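Long-range contacts in uncharacterized novel protein (Burkholderia pseudomallei K96243, PDB 3FJV), which is of unknown function but belongs to the DUF3501 family and folds around a single antiparallel sheet flanked by helices: residues Ile27-Arg32 / Asp47-Arg52; Lys31-Ser36 / Ala186-Gly191; Glu112-Leu117 / Cys169-Tyr174. All coordinates share one frame; numbering follows the deposited sequence. Where two conformers were deposited one is given.

Contact 1: Ile27-Arg32 / Asp47-Arg52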
ATOM      1  N   ILE A  27       3.001 -22.806  -1.593  1.00 14.85           N
ATOM      2  CA  ILE A  27       3.892 -22.680  -0.451  1.00 13.93           C
ATOM      3  C   ILE A  27       5.170 -23.511  -0.593  1.00 13.89           C
ATOM      4  O   ILE A  27       6.262 -23.009  -0.371  1.00 14.97           O
ATOM      5  CB  ILE A  27       3.150 -23.064   0.899  1.00 14.09           C
ATOM      6  CG1 ILE A  27       2.243 -21.884   1.327  1.00 23.91           C
ATOM      7  CG2 ILE A  27       4.180 -23.411   2.056  1.00 17.77           C
ATOM      8  CD1 ILE A  27       1.262 -22.196   2.533  1.00 20.29           C
ATOM      9  N   ALA A  28       5.028 -24.782  -0.983  1.00 16.59           N
ATOM     10  CA  ALA A  28       6.153 -25.661  -1.172  1.00 18.34           C
ATOM     11  C   ALA A  28       7.059 -25.103  -2.283  1.00 17.00           C
ATOM     12  O   ALA A  28       8.287 -25.081  -2.136  1.00 17.33           O
ATOM     13  CB  ALA A  28       5.693 -27.081  -1.528  1.00 16.91           C
ATOM     14  N   HIS A  29       6.456 -24.690  -3.380  1.00 17.69           N
ATOM     15  CA  HIS A  29       7.219 -24.122  -4.503  1.00 15.61           C
ATOM     16  C   HIS A  29       8.023 -22.892  -4.063  1.00 15.04           C
ATOM     17  O   HIS A  29       9.182 -22.704  -4.479  1.00 14.49           O
ATOM     18  CB  HIS A  29       6.318 -23.776  -5.689  1.00 17.15           C
ATOM     19  CG  HIS A  29       7.064 -23.268  -6.889  1.00 15.01           C
ATOM     20  ND1 HIS A  29       7.797 -24.102  -7.718  1.00 17.20           N
ATOM     21  CD2 HIS A  29       7.209 -22.012  -7.394  1.00 20.11           C
ATOM     22  CE1 HIS A  29       8.363 -23.378  -8.676  1.00 22.18           C
ATOM     23  NE2 HIS A  29       8.023 -22.107  -8.506  1.00 15.14           N
ATOM     24  N   LYS A  30       7.414 -22.056  -3.242  1.00 15.53           N
ATOM     25  CA  LYS A  30       8.029 -20.784  -2.889  1.00 15.78           C
ATOM     26  C   LYS A  30       9.286 -20.962  -2.040  1.00 16.28           C
ATOM     27  O   LYS A  30      10.064 -20.044  -1.886  1.00 16.82           O
ATOM     28  CB  LYS A  30       7.029 -19.850  -2.188  1.00 16.09           C
ATOM     29  CG  LYS A  30       5.981 -19.209  -3.026  1.00 20.38           C
ATOM     30  CD  LYS A  30       5.052 -18.381  -2.153  1.00 19.28           C
ATOM     31  CE  LYS A  30       4.023 -17.681  -2.952  1.00 29.52           C
ATOM     32  NZ  LYS A  30       3.222 -16.758  -2.152  1.00 31.00           N
ATOM     33  N   LYS A  31       9.503 -22.150  -1.470  1.00 14.73           N
ATOM     34  CA  LYS A  31      10.765 -22.436  -0.801  1.00 15.68           C
ATOM     35  C   LYS A  31      11.942 -22.337  -1.723  1.00 17.45           C
ATOM     36  O   LYS A  31      13.066 -22.104  -1.262  1.00 18.19           O
ATOM     37  CB  LYS A  31      10.724 -23.842  -0.092  1.00 16.85           C
ATOM     38  CG  LYS A  31       9.750 -23.768   1.067  1.00 21.74           C
ATOM     39  CD  LYS A  31       9.509 -25.085   1.786  1.00 33.97           C
ATOM     40  CE  LYS A  31       8.388 -24.912   2.818  1.00 47.62           C
ATOM     41  NZ  LYS A  31       7.856 -26.206   3.404  1.00 51.89           N
ATOM     42  N   ARG A  32      11.734 -22.504  -3.037  1.00 15.31           N
ATOM     43  CA  ARG A  32      12.831 -22.295  -3.989  1.00 14.16           C
ATOM     44  C   ARG A  32      12.927 -20.891  -4.570  1.00 16.17           C
ATOM     45  O   ARG A  32      13.736 -20.652  -5.466  1.00 14.30           O
ATOM     46  CB  ARG A  32      12.639 -23.269  -5.156  1.00 13.96           C
ATOM     47  CG  ARG A  32      12.564 -24.717  -4.650  1.00 24.06           C
ATOM     48  CD  ARG A  32      12.970 -25.731  -5.719  1.00 22.63           C
ATOM     49  NE  ARG A  32      14.354 -25.543  -6.151  1.00 24.49           N
ATOM     50  CZ  ARG A  32      14.798 -25.782  -7.384  1.00 25.72           C
ATOM     51  NH1 ARG A  32      13.965 -26.220  -8.353  1.00 23.43           N
ATOM     52  NH2 ARG A  32      16.072 -25.582  -7.655  1.00 21.91           N
ATOM     53  N   ASP A  47       7.540 -16.573 -10.799  1.00 15.64           N
ATOM     54  CA  ASP A  47       7.535 -17.450 -11.983  1.00 16.64           C
ATOM     55  C   ASP A  47       6.100 -17.858 -12.349  1.00 17.57           C
ATOM     56  O   ASP A  47       5.142 -17.291 -11.808  1.00 15.42           O
ATOM     57  CB  ASP A  47       8.481 -18.672 -11.757  1.00 15.36           C
ATOM     58  CG  ASP A  47       8.019 -19.593 -10.601  1.00 18.53           C
ATOM     59  OD1 ASP A  47       6.811 -19.513 -10.215  1.00 14.78           O
ATOM     60  OD2 ASP A  47       8.841 -20.405 -10.082  1.00 17.07           O
ATOM     61  N   GLU A  48       5.937 -18.781 -13.308  1.00 14.28           N
ATOM     62  CA  GLU A  48       4.587 -19.186 -13.741  1.00 16.27           C
ATOM     63  C   GLU A  48       3.715 -19.648 -12.543  1.00 13.39           C
ATOM     64  O   GLU A  48       2.538 -19.304 -12.423  1.00 14.69           O
ATOM     65  CB  GLU A  48       4.654 -20.281 -14.803  1.00 15.87           C
ATOM     66  CG  GLU A  48       3.260 -20.609 -15.388  1.00 17.72           C
ATOM     67  CD  GLU A  48       3.261 -21.731 -16.381  1.00 22.26           C
ATOM     68  OE1 GLU A  48       4.126 -22.614 -16.308  1.00 20.88           O
ATOM     69  OE2 GLU A  48       2.300 -21.807 -17.152  1.00 21.32           O
ATOM     70  N   THR A  49       4.303 -20.453 -11.675  1.00 14.34           N
ATOM     71  CA  THR A  49       3.582 -20.987 -10.534  1.00 13.51           C
ATOM     72  C   THR A  49       3.093 -19.878  -9.573  1.00 14.92           C
ATOM     73  O   THR A  49       1.941 -19.874  -9.184  1.00 14.10           O
ATOM     74  CB  THR A  49       4.434 -22.004  -9.814  1.00 14.37           C
ATOM     75  OG1 THR A  49       4.737 -23.108 -10.697  1.00 14.42           O
ATOM     76  CG2 THR A  49       3.725 -22.522  -8.579  1.00 13.53           C
ATOM     77  N   THR A  50       3.988 -18.991  -9.187  1.00 13.39           N
ATOM     78  CA  THR A  50       3.667 -17.947  -8.241  1.00 15.75           C
ATOM     79  C   THR A  50       2.678 -16.950  -8.837  1.00 15.82           C
ATOM     80  O   THR A  50       1.792 -16.473  -8.116  1.00 15.88           O
ATOM     81  CB  THR A  50       4.897 -17.180  -7.688  1.00 15.45           C
ATOM     82  OG1 THR A  50       5.563 -16.457  -8.734  1.00 14.30           O
ATOM     83  CG2 THR A  50       5.911 -18.139  -7.009  1.00 15.35           C
ATOM     84  N   ILE A  51       2.811 -16.665 -10.129  1.00 14.44           N
ATOM     85  CA  ILE A  51       1.966 -15.647 -10.788  1.00 14.83           C
ATOM     86  C   ILE A  51       0.545 -16.200 -11.046  1.00 14.22           C
ATOM     87  O   ILE A  51      -0.435 -15.564 -10.695  1.00 13.95           O
ATOM     88  CB  ILE A  51       2.632 -15.072 -12.087  1.00 12.93           C
ATOM     89  CG1 ILE A  51       3.964 -14.380 -11.735  1.00 15.08           C
ATOM     90  CG2 ILE A  51       1.661 -14.005 -12.730  1.00 14.74           C
ATOM     91  CD1 ILE A  51       4.877 -14.055 -12.942  1.00 11.91           C
ATOM     92  N   ARG A  52       0.449 -17.399 -11.622  1.00 15.09           N
ATOM     93  CA  ARG A  52      -0.828 -18.083 -11.862  1.00 16.14           C
ATOM     94  C   ARG A  52      -1.673 -18.202 -10.589  1.00 15.82           C
ATOM     95  O   ARG A  52      -2.885 -17.923 -10.613  1.00 14.40           O
ATOM     96  CB  ARG A  52      -0.554 -19.440 -12.498  1.00 17.51           C
ATOM     97  CG  ARG A  52      -1.701 -20.194 -13.045  1.00 20.02           C
ATOM     98  CD  ARG A  52      -1.238 -21.202 -14.096  1.00 19.33           C
ATOM     99  NE  ARG A  52      -2.364 -22.005 -14.538  1.00 24.31           N
ATOM    100  CZ  ARG A  52      -2.818 -23.093 -13.929  1.00 18.94           C
ATOM    101  NH1 ARG A  52      -2.177 -23.604 -12.880  1.00 20.14           N
ATOM    102  NH2 ARG A  52      -3.911 -23.696 -14.367  1.00 23.74           N
TER
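A capping box opens helix 48-62, and the carboxylate that closes it also receives a histidine from the end of helix 12-30. Asp47, at the N-cap, holds CG in the crowded position between its backbone N and carbonyl carbon (chi1 64°), which turns OD1 back to accept from Thr50 N at 3.0 Å. The return bond runs from Asp47 N to Thr50 OG1 at 2.9 Å, and this hydroxyl also has Glu46 as a partner. OD2, the other oxygen, points to His29; Arg33 NE is a weak, long second partner. His29 carries its ring toward the start of helix 48-62 with CG anti to the backbone N, so ring and carboxylate meet tip to tip, their planes 46° apart. The carboxylate would favour a protonated ring. Thr49 lies over one face of the imidazole, its CB 3.9 Å from the ring centroid in a CH-pi contact displaced toward the rim. Thr50 CG2 sits at the ring edge and also touches CG of Lys30, whose extended chain crosses it obliquely. His29 NE2 to Asp47 OD2 is a very short hydrogen bond, 2.5 Å, nearly straight at 170°, reaching the syn lone pair of OD2 in the ring plane.

Contact 2: Lys31-Ser36 / Ala186-Gly191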
ATOM      1  N   LYS A  31       9.503 -22.150  -1.470  1.00 14.73           N
ATOM      2  CA  LYS A  31      10.765 -22.436  -0.801  1.00 15.68           C
ATOM      3  C   LYS A  31      11.942 -22.337  -1.723  1.00 17.45           C
ATOM      4  O   LYS A  31      13.066 -22.104  -1.262  1.00 18.19           O
ATOM      5  CB  LYS A  31      10.724 -23.842  -0.092  1.00 16.85           C
ATOM      6  CG  LYS A  31       9.750 -23.768   1.067  1.00 21.74           C
ATOM      7  CD  LYS A  31       9.509 -25.085   1.786  1.00 33.97           C
ATOM      8  CE  LYS A  31       8.388 -24.912   2.818  1.00 47.62           C
ATOM      9  NZ  LYS A  31       7.856 -26.206   3.404  1.00 51.89           N
ATOM     10  N   ARG A  32      11.734 -22.504  -3.037  1.00 15.31           N
ATOM     11  CA  ARG A  32      12.831 -22.295  -3.989  1.00 14.16           C
ATOM     12  C   ARG A  32      12.927 -20.891  -4.570  1.00 16.17           C
ATOM     13  O   ARG A  32      13.736 -20.652  -5.466  1.00 14.30           O
ATOM     14  CB  ARG A  32      12.639 -23.269  -5.156  1.00 13.96           C
ATOM     15  CG  ARG A  32      12.564 -24.717  -4.650  1.00 24.06           C
ATOM     16  CD  ARG A  32      12.970 -25.731  -5.719  1.00 22.63           C
ATOM     17  NE  ARG A  32      14.354 -25.543  -6.151  1.00 24.49           N
ATOM     18  CZ  ARG A  32      14.798 -25.782  -7.384  1.00 25.72           C
ATOM     19  NH1 ARG A  32      13.965 -26.220  -8.353  1.00 23.43           N
ATOM     20  NH2 ARG A  32      16.072 -25.582  -7.655  1.00 21.91           N
ATOM     21  N   ARG A  33      12.042 -20.009  -4.135  1.00 14.72           N
ATOM     22  CA  ARG A  33      11.894 -18.671  -4.775  1.00 13.63           C
ATOM     23  C   ARG A  33      12.062 -17.504  -3.798  1.00 16.83           C
ATOM     24  O   ARG A  33      12.218 -16.354  -4.219  1.00 17.42           O
ATOM     25  CB  ARG A  33      10.501 -18.595  -5.421  1.00 14.41           C
ATOM     26  CG  ARG A  33      10.157 -19.682  -6.426  1.00 14.25           C
ATOM     27  CD  ARG A  33      11.099 -19.735  -7.594  1.00 12.89           C
ATOM     28  NE  ARG A  33      11.068 -18.477  -8.362  1.00 11.47           N
ATOM     29  CZ  ARG A  33      11.619 -18.296  -9.555  1.00 13.62           C
ATOM     30  NH1 ARG A  33      12.386 -19.231 -10.103  1.00 16.22           N
ATOM     31  NH2 ARG A  33      11.451 -17.130 -10.172  1.00 12.78           N
ATOM     32  N   ALA A  34      12.009 -17.758  -2.487  1.00 18.14           N
ATOM     33  CA  ALA A  34      11.973 -16.660  -1.530  1.00 16.36           C
ATOM     34  C   ALA A  34      13.328 -16.397  -0.890  1.00 17.10           C
ATOM     35  O   ALA A  34      14.039 -17.341  -0.593  1.00 18.47           O
ATOM     36  CB  ALA A  34      10.958 -16.932  -0.458  1.00 23.37           C
ATOM     37  N   VAL A  35      13.670 -15.113  -0.717  1.00 17.91           N
ATOM     38  CA  VAL A  35      14.876 -14.674   0.005  0.50 20.44           C
ATOM     39  C   VAL A  35      14.515 -13.556   1.007  1.00 20.91           C
ATOM     40  O   VAL A  35      13.710 -12.692   0.699  1.00 20.98           O
ATOM     41  CB  VAL A  35      15.944 -14.108  -0.947  0.50 22.00           C
ATOM     42  CG1 VAL A  35      17.259 -13.945  -0.195  0.50 20.48           C
ATOM     43  CG2 VAL A  35      16.119 -14.990  -2.230  0.50 20.53           C
ATOM     44  N   SER A  36      15.114 -13.571   2.191  1.00 17.79           N
ATOM     45  CA  SER A  36      15.001 -12.480   3.139  1.00 22.40           C
ATOM     46  C   SER A  36      16.195 -11.583   3.038  1.00 25.17           C
ATOM     47  O   SER A  36      17.277 -12.056   2.708  1.00 25.77           O
ATOM     48  CB  SER A  36      14.917 -13.051   4.529  1.00 26.57           C
ATOM     49  OG  SER A  36      13.630 -13.562   4.670  1.00 29.33           O
ATOM     50  N   ALA A 186      19.120 -19.981  -6.046  1.00 15.86           N
ATOM     51  CA  ALA A 186      19.805 -19.488  -7.256  1.00 16.39           C
ATOM     52  C   ALA A 186      19.632 -20.433  -8.472  1.00 16.82           C
ATOM     53  O   ALA A 186      19.519 -19.985  -9.595  1.00 16.84           O
ATOM     54  CB  ALA A 186      21.344 -19.218  -6.971  1.00 18.16           C
ATOM     55  N   ALA A 187      19.588 -21.734  -8.236  1.00 15.01           N
ATOM     56  CA  ALA A 187      19.379 -22.724  -9.324  1.00 16.18           C
ATOM     57  C   ALA A 187      17.983 -22.561  -9.955  1.00 18.17           C
ATOM     58  O   ALA A 187      17.849 -22.566 -11.168  1.00 17.50           O
ATOM     59  CB  ALA A 187      19.606 -24.179  -8.835  1.00 16.60           C
ATOM     60  N   SER A 188      16.976 -22.321  -9.134  1.00 17.09           N
ATOM     61  CA  SER A 188      15.646 -22.085  -9.624  1.00 14.77           C
ATOM     62  C   SER A 188      15.567 -20.800 -10.468  1.00 12.98           C
ATOM     63  O   SER A 188      14.961 -20.786 -11.557  1.00 16.88           O
ATOM     64  CB  SER A 188      14.682 -22.015  -8.446  1.00 13.42           C
ATOM     65  OG  SER A 188      13.372 -21.745  -8.884  1.00 15.23           O
ATOM     66  N   LEU A 189      16.251 -19.761 -10.002  1.00 16.11           N
ATOM     67  CA  LEU A 189      16.270 -18.478 -10.697  1.00 14.41           C
ATOM     68  C   LEU A 189      16.965 -18.601 -12.072  1.00 14.18           C
ATOM     69  O   LEU A 189      16.541 -17.978 -13.078  1.00 16.88           O
ATOM     70  CB  LEU A 189      16.915 -17.383  -9.816  1.00 14.89           C
ATOM     71  CG  LEU A 189      16.155 -16.509  -8.785  1.00 22.61           C
ATOM     72  CD1 LEU A 189      15.073 -17.267  -8.020  1.00 17.72           C
ATOM     73  CD2 LEU A 189      17.125 -15.784  -7.778  1.00 13.69           C
ATOM     74  N   ALA A 190      18.053 -19.343 -12.128  1.00 17.23           N
ATOM     75  CA  ALA A 190      18.766 -19.559 -13.370  1.00 19.19           C
ATOM     76  C   ALA A 190      17.821 -20.073 -14.475  1.00 20.31           C
ATOM     77  O   ALA A 190      17.940 -19.679 -15.631  1.00 20.78           O
ATOM     78  CB  ALA A 190      19.955 -20.532 -13.142  1.00 19.23           C
ATOM     79  N   GLY A 191      16.855 -20.903 -14.095  1.00 18.60           N
ATOM     80  CA  GLY A 191      15.910 -21.464 -15.028  1.00 21.59           C
ATOM     81  C   GLY A 191      14.920 -20.477 -15.625  1.00 20.30           C
ATOM     82  O   GLY A 191      14.288 -20.796 -16.613  1.00 19.11           O
TER
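Two consecutive arginines, Arg32 and Arg33, reach from the connection between helix 12-30 and strand 34-37 to the C-terminal helix 183-190, and Ser188 stands between them. The polar link is led by a hydrogen bond: Arg33 NH1 gives to Ser188 OG at 3.0 Å, with an N-H...O angle of 164°. The hydroxyl oxygen lies in the guanidinium plane, at its edge. Ser188 has OG anti to its backbone N (chi1 178°), on a CB that points at the arginine segment, while Arg33 curls round to meet it, bent at both chi2 and chi3. The rest of this buried guanidinium is held by other partners: NH2 makes a salt bridge to Asp192, and NE bonds to Phe45 O. Three directions of hydrogen bonding thus fix the rotation of the group, and the carboxylate should offset part of its charge.

Most of the other contacts are van der Waals packing on the guanidinium groups. Leu189 CD1 sits over the centre of one face of the Arg33 guanidinium, 3.9 Å from CZ, the two side chains crossing obliquely. Arg32 repeats the theme on the more exposed side: a bend at chi3 (62°) lays its guanidinium over Ser188 CB, centred on the face, and Ala187 CB touches the edge, 4.0 Å from NH2. A salt bridge from NE to Asp184, one turn earlier in the helix, keeps the group there. Backbone joins in where Arg32 O comes within 3.4 Å of Ser188 CB.

Helix 183-190 packs beside strand 34-37, one of the two edge strands of the sheet within this chain. Arg33 and Val35 pair through backbone bonds with Phe45 and Leu43 of strand 41-45, while Leu189 continues inward to Phe45 and to Leu165 of strand 165-169.

Contact 3: Glu112-Leu117 / Cys169-Tyr174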
ATOM      1  N   GLU A 112      13.382   0.451  -2.580  1.00 18.47           N
ATOM      2  CA  GLU A 112      13.159  -0.436  -3.723  1.00 20.01           C
ATOM      3  C   GLU A 112      14.152  -0.253  -4.874  1.00 23.14           C
ATOM      4  O   GLU A 112      14.292  -1.140  -5.698  1.00 22.59           O
ATOM      5  CB  GLU A 112      11.733  -0.309  -4.235  1.00 22.07           C
ATOM      6  CG  GLU A 112      11.367   1.026  -4.918  1.00 21.78           C
ATOM      7  CD  GLU A 112      11.037   2.158  -3.922  1.00 27.28           C
ATOM      8  OE1 GLU A 112      11.277   1.994  -2.723  1.00 24.39           O
ATOM      9  OE2 GLU A 112      10.534   3.205  -4.344  1.00 24.03           O
ATOM     10  N   ASP A 113      14.819   0.906  -4.919  1.00 21.77           N
ATOM     11  CA  ASP A 113      15.842   1.222  -5.921  1.00 23.33           C
ATOM     12  C   ASP A 113      17.254   0.809  -5.470  1.00 19.88           C
ATOM     13  O   ASP A 113      18.169   0.899  -6.263  1.00 20.66           O
ATOM     14  CB  ASP A 113      15.949   2.756  -6.126  1.00 21.39           C
ATOM     15  CG  ASP A 113      14.652   3.398  -6.480  1.00 29.04           C
ATOM     16  OD1 ASP A 113      13.871   2.779  -7.212  1.00 27.04           O
ATOM     17  OD2 ASP A 113      14.448   4.575  -6.085  1.00 36.95           O
ATOM     18  N   ARG A 114      17.424   0.398  -4.205  1.00 16.99           N
ATOM     19  CA  ARG A 114      18.759   0.199  -3.599  1.00 16.49           C
ATOM     20  C   ARG A 114      19.065  -1.264  -3.293  1.00 17.66           C
ATOM     21  O   ARG A 114      20.118  -1.572  -2.780  1.00 19.02           O
ATOM     22  CB  ARG A 114      18.889   1.022  -2.327  1.00 16.46           C
ATOM     23  CG  ARG A 114      18.577   2.487  -2.450  1.00 19.87           C
ATOM     24  CD  ARG A 114      19.217   3.146  -3.640  1.00 24.21           C
ATOM     25  NE  ARG A 114      20.659   2.905  -3.745  1.00 20.52           N
ATOM     26  CZ  ARG A 114      21.421   3.398  -4.719  1.00 26.32           C
ATOM     27  NH1 ARG A 114      20.894   4.180  -5.631  1.00 27.39           N
ATOM     28  NH2 ARG A 114      22.728   3.138  -4.761  1.00 25.46           N
ATOM     29  N   VAL A 115      18.161  -2.157  -3.693  1.00 19.27           N
ATOM     30  CA  VAL A 115      18.354  -3.601  -3.601  1.00 18.61           C
ATOM     31  C   VAL A 115      19.092  -4.045  -4.834  1.00 16.20           C
ATOM     32  O   VAL A 115      18.700  -3.755  -5.931  1.00 18.59           O
ATOM     33  CB  VAL A 115      17.003  -4.369  -3.497  1.00 18.27           C
ATOM     34  CG1 VAL A 115      17.218  -5.902  -3.713  1.00 20.32           C
ATOM     35  CG2 VAL A 115      16.317  -4.058  -2.146  1.00 18.39           C
ATOM     36  N   PHE A 116      20.170  -4.793  -4.653  1.00 16.85           N
ATOM     37  CA  PHE A 116      20.990  -5.266  -5.769  1.00 17.16           C
ATOM     38  C   PHE A 116      21.354  -6.724  -5.683  1.00 14.59           C
ATOM     39  O   PHE A 116      21.493  -7.278  -4.583  1.00 17.35           O
ATOM     40  CB  PHE A 116      22.271  -4.447  -5.894  1.00 18.12           C
ATOM     41  CG  PHE A 116      23.210  -4.586  -4.725  1.00 17.87           C
ATOM     42  CD1 PHE A 116      23.044  -3.809  -3.613  1.00 22.30           C
ATOM     43  CD2 PHE A 116      24.258  -5.494  -4.755  1.00 20.87           C
ATOM     44  CE1 PHE A 116      23.887  -3.902  -2.535  1.00 22.29           C
ATOM     45  CE2 PHE A 116      25.110  -5.617  -3.655  1.00 20.53           C
ATOM     46  CZ  PHE A 116      24.913  -4.808  -2.543  1.00 17.73           C
ATOM     47  N   LEU A 117      21.549  -7.346  -6.850  1.00 14.64           N
ATOM     48  CA  LEU A 117      22.051  -8.712  -6.974  1.00 17.43           C
ATOM     49  C   LEU A 117      23.479  -8.676  -7.495  1.00 18.50           C
ATOM     50  O   LEU A 117      23.829  -7.777  -8.268  1.00 17.90           O
ATOM     51  CB  LEU A 117      21.236  -9.489  -8.062  1.00 19.77           C
ATOM     52  CG  LEU A 117      19.879 -10.081  -7.835  1.00 35.41           C
ATOM     53  CD1 LEU A 117      19.264 -10.595  -9.128  1.00 17.83           C
ATOM     54  CD2 LEU A 117      20.010 -11.215  -6.855  1.00 48.68           C
ATOM     55  N   CYS A 169      21.676  -4.571   0.031  1.00 18.45           N
ATOM     56  CA  CYS A 169      20.980  -3.291  -0.024  1.00 20.54           C
ATOM     57  C   CYS A 169      21.929  -2.194   0.489  1.00 19.59           C
ATOM     58  O   CYS A 169      22.536  -2.355   1.551  1.00 17.59           O
ATOM     59  CB  CYS A 169      19.752  -3.339   0.887  1.00 22.51           C
ATOM     60  SG  CYS A 169      18.708  -1.851   0.792  1.00 19.94           S
ATOM     61  N   ASP A 170      21.997  -1.072  -0.222  1.00 20.35           N
ATOM     62  CA  ASP A 170      22.863   0.027   0.179  1.00 20.21           C
ATOM     63  C   ASP A 170      22.105   1.297   0.536  1.00 21.68           C
ATOM     64  O   ASP A 170      22.710   2.365   0.607  1.00 17.37           O
ATOM     65  CB  ASP A 170      23.948   0.310  -0.886  1.00 21.70           C
ATOM     66  CG  ASP A 170      23.393   0.862  -2.195  1.00 24.44           C
ATOM     67  OD1 ASP A 170      22.166   1.107  -2.323  1.00 20.14           O
ATOM     68  OD2 ASP A 170      24.210   1.067  -3.110  1.00 18.63           O
ATOM     69  N   HIS A 171      20.799   1.169   0.771  1.00 19.15           N
ATOM     70  CA  HIS A 171      20.042   2.228   1.382  1.00 20.88           C
ATOM     71  C   HIS A 171      20.674   2.634   2.746  1.00 20.84           C
ATOM     72  O   HIS A 171      20.997   1.778   3.572  1.00 18.32           O
ATOM     73  CB  HIS A 171      18.564   1.845   1.548  1.00 18.71           C
ATOM     74  CG  HIS A 171      17.666   2.998   1.889  1.00 22.97           C
ATOM     75  ND1 HIS A 171      17.624   3.564   3.154  1.00 20.80           N
ATOM     76  CD2 HIS A 171      16.776   3.696   1.133  1.00 23.55           C
ATOM     77  CE1 HIS A 171      16.748   4.556   3.160  1.00 26.87           C
ATOM     78  NE2 HIS A 171      16.216   4.659   1.948  1.00 27.45           N
ATOM     79  N   PRO A 172      20.833   3.943   2.985  1.00 19.93           N
ATOM     80  CA  PRO A 172      21.478   4.399   4.219  1.00 22.60           C
ATOM     81  C   PRO A 172      20.785   4.017   5.480  1.00 22.52           C
ATOM     82  O   PRO A 172      21.456   3.839   6.479  1.00 22.53           O
ATOM     83  CB  PRO A 172      21.482   5.927   4.068  1.00 23.66           C
ATOM     84  CG  PRO A 172      21.565   6.114   2.611  1.00 28.57           C
ATOM     85  CD  PRO A 172      20.577   5.078   2.100  1.00 21.51           C
ATOM     86  N   HIS A 173      19.466   3.889   5.464  1.00 23.72           N
ATOM     87  CA  HIS A 173      18.751   3.366   6.655  1.00 23.47           C
ATOM     88  C   HIS A 173      18.479   1.855   6.645  1.00 24.12           C
ATOM     89  O   HIS A 173      17.770   1.377   7.514  1.00 24.31           O
ATOM     90  CB  HIS A 173      17.447   4.134   6.887  1.00 19.41           C
ATOM     91  CG  HIS A 173      17.677   5.586   7.151  1.00 25.04           C
ATOM     92  ND1 HIS A 173      18.045   6.060   8.393  1.00 37.68           N
ATOM     93  CD2 HIS A 173      17.678   6.657   6.323  1.00 28.87           C
ATOM     94  CE1 HIS A 173      18.225   7.368   8.328  1.00 29.53           C
ATOM     95  NE2 HIS A 173      18.015   7.756   7.085  1.00 31.40           N
ATOM     96  N   TYR A 174      19.035   1.127   5.675  1.00 23.86           N
ATOM     97  CA  TYR A 174      18.906  -0.340   5.633  1.00 23.85           C
ATOM     98  C   TYR A 174      20.104  -0.988   4.936  1.00 23.13           C
ATOM     99  O   TYR A 174      19.962  -1.700   3.929  1.00 20.13           O
ATOM    100  CB  TYR A 174      17.575  -0.749   4.973  1.00 23.15           C
ATOM    101  CG  TYR A 174      17.062  -2.099   5.422  1.00 24.32           C
ATOM    102  CD1 TYR A 174      16.280  -2.225   6.554  1.00 26.24           C
ATOM    103  CD2 TYR A 174      17.335  -3.267   4.683  1.00 20.20           C
ATOM    104  CE1 TYR A 174      15.818  -3.492   6.988  1.00 22.97           C
ATOM    105  CE2 TYR A 174      16.874  -4.526   5.115  1.00 18.54           C
ATOM    106  CZ  TYR A 174      16.098  -4.622   6.239  1.00 20.34           C
ATOM    107  OH  TYR A 174      15.625  -5.849   6.640  1.00 20.31           O
TER
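Arg114 and Asp170 lie almost in one plane, guanidinium and carboxylate 15° apart, in a side-on bidentate salt bridge. Arg114 NE gives to Asp170 OD1 at 2.7 Å and NH2 to OD2 at 3.0 Å, each on a syn lone pair. The arginine folds back, bent at chi2 and chi3, while Asp170 takes the crowded rotamer (chi1 67°) that brings its carboxylate up to the NE/NH2 edge, the side chains crossing obliquely. Tyr126 OH is a further partner of OD2, so the pair is also tied to strand 125-129.

The aliphatic stem of Arg114 meets His171 at about a right angle, CB to CB at 4.0 Å. The imidazole, CG anti to its backbone N, is held by two bonds: ND1 accepts from His173 N within the turn, and NE2 bonds to Val109 O. Phe116 turns its CE1 to Cys169 N at 3.5 Å, and its ring also meets that of Tyr126. Val115 and Cys169, an antiparallel non-hydrogen-bonded pair, face the same side of the sheet, CG2 lying 4.4 Å from SG.

In the backbone, Asp170 N bonds to Arg114 O at 3.2 Å from above the carbonyl plane, and Cys169 CA adds a CH...O contact to that oxygen. Strand 115-119 thus flanks the first strand of a beta hairpin, 165-169 with 176-180, whose loop contains the type I turn from His171 to Tyr174.

How the contacts relate
Contacts 1 and 2 share Lys31 and Arg32, their centres 10 Å apart, and make one continuous patch where the chain passes from helix 12-30 into strand 34-37. They touch through Asp47 OD2 and Arg33 NE, a long and weak ion pair at 3.4 Å, so the carboxylate of contact 1 also faces the arginine of contact 2. Contact 3 lies apart, its centre about 25 Å from that of contact 1, across the middle of the chain. From contact 2 it is about 20 Å between centres, although the nearest atoms come within about 5 Å without touching; both reach the same antiparallel sheet. No ligand or active site is known to link the three.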